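PDB 4AAJ: N-(5'-phosphoribosyl)anthranilate isomerase from Pyrococcus furiosus, which catalyses the isomerisation of N-(5-phospho-beta-D-ribosyl)anthranilate to 1-(2-carboxyphenylamino)-1-deoxy-D-ribulose 5-phosphate, the third step from chorismate to tryptophan. Local coordinates for residues Asp163-Val166 against Ser167-Val170. Numbering follows the deposited sequence.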
loop_
_atom_site.group_PDB
_atom_site.type_symbol
_atom_site.label_atom_id
_atom_site.label_comp_id
_atom_site.label_asym_id
_atom_site.label_seq_id
_atom_site.Cartn_x
_atom_site.Cartn_y
_atom_site.Cartn_z
ATOM N N ASP A 163 -1.206 -18.432 2.910
ATOM C CA ASP A 163 0.007 -18.841 2.214
ATOM C C ASP A 163 0.919 -17.644 1.981
ATOM O O ASP A 163 0.482 -16.627 1.443
ATOM C CB ASP A 163 -0.324 -19.492 0.874
ATOM C CG ASP A 163 0.918 -19.834 0.082
ATOM O OD1 ASP A 163 1.629 -20.780 0.484
ATOM O OD2 ASP A 163 1.186 -19.151 -0.930
ATOM N N LEU A 164 2.179 -17.788 2.392
ATOM C CA LEU A 164 3.207 -16.765 2.233
ATOM C C LEU A 164 4.275 -17.201 1.231
ATOM O O LEU A 164 5.222 -16.455 0.952
ATOM C CB LEU A 164 3.889 -16.481 3.575
ATOM C CG LEU A 164 3.085 -15.935 4.757
ATOM C CD1 LEU A 164 3.943 -15.974 6.007
ATOM C CD2 LEU A 164 2.593 -14.521 4.501
ATOM N N ARG A 165 4.127 -18.417 0.708
ATOM C CA ARG A 165 5.107 -18.991 -0.204
ATOM C C ARG A 165 5.180 -18.271 -1.549
ATOM O O ARG A 165 6.275 -18.041 -2.062
ATOM C CB ARG A 165 4.847 -20.490 -0.407
ATOM C CG ARG A 165 5.324 -21.368 0.746
ATOM C CD ARG A 165 6.838 -21.321 0.891
ATOM N NE ARG A 165 7.522 -21.827 -0.301
ATOM C CZ ARG A 165 8.734 -21.443 -0.702
ATOM N NH1 ARG A 165 9.414 -20.530 -0.018
ATOM N NH2 ARG A 165 9.263 -21.970 -1.801
ATOM N N VAL A 166 4.026 -17.923 -2.118
ATOM C CA VAL A 166 4.003 -17.183 -3.383
ATOM C C VAL A 166 4.700 -15.843 -3.158
ATOM O O VAL A 166 5.591 -15.459 -3.931
ATOM C CB VAL A 166 2.575 -16.963 -3.922
ATOM C CG1 VAL A 166 2.605 -16.184 -5.234
ATOM C CG2 VAL A 166 1.856 -18.294 -4.129
ATOM N N SER A 167 4.310 -15.160 -2.076
ATOM C CA SER A 167 4.877 -13.849 -1.728
ATOM C C SER A 167 6.404 -13.877 -1.601
ATOM O O SER A 167 7.084 -13.017 -2.157
ATOM C CB SER A 167 4.213 -13.278 -0.470
ATOM O OG SER A 167 2.877 -12.894 -0.760
ATOM N N SER A 168 6.919 -14.879 -0.888
ATOM C CA SER A 168 8.361 -15.129 -0.740
ATOM C C SER A 168 9.128 -15.105 -2.056
ATOM O O SER A 168 10.198 -14.499 -2.149
ATOM C CB SER A 168 8.600 -16.483 -0.056
ATOM O OG SER A 168 8.564 -16.357 1.355
ATOM N N LEU A 169 8.566 -15.767 -3.064
ATOM C CA LEU A 169 9.225 -15.956 -4.354
ATOM C C LEU A 169 9.082 -14.767 -5.299
ATOM O O LEU A 169 9.977 -14.495 -6.109
ATOM C CB LEU A 169 8.702 -17.225 -5.017
ATOM C CG LEU A 169 8.923 -18.521 -4.223
ATOM C CD1 LEU A 169 8.020 -19.612 -4.765
ATOM C CD2 LEU A 169 10.385 -18.958 -4.230
ATOM N N VAL A 170 7.961 -14.053 -5.198
ATOM C CA VAL A 170 7.815 -12.798 -5.932
ATOM C C VAL A 170 8.792 -11.780 -5.341
ATOM O O VAL A 170 9.484 -11.086 -6.084
ATOM C CB VAL A 170 6.364 -12.248 -5.916
ATOM C CG1 VAL A 170 6.262 -10.976 -6.750
ATOM C CG2 VAL A 170 5.379 -13.278 -6.448
HETATM O O HOH W 1 1.753 -15.331 -0.552
#
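L169 stands one turn beyond R165 in helix 165-173 and packs against it. Its CB rests 3.7 Å from V166 O, and CG, turned beside its own backbone N (chi1 -60°), comes to 3.5 Å from R165 O. At the tip both methyls, CD1 and CD2, lie 4.0 Å from R165 NH2, and CD1 also comes to 3.6 Å from R165 O. The R165 chain, bent at chi2 and chi3, turns back so that L169 CG lies over one face of its guanidinium. With an alanine at this position, the guanidinium would probably lose the CG and methyl surface lying against it and be freer to swing. Beneath these side chains, S168 N gives L164 O a hydrogen bond of 3.0 Å and V170 N binds V166 O nearly straight (161° at the hydrogen), whereas L169 N reaches R165 O and V166 O only weakly. V166 and V170 point the same way, both touching helix 131-144. At the start, the D163 carboxylate accepts weak bonds from R165 N (OD1) and V166 N (OD2), and a water joins D163 O to S167 N. This is a side-chain N-cap and opening turn, here on the helix following strand 149-153 of the TIM barrel.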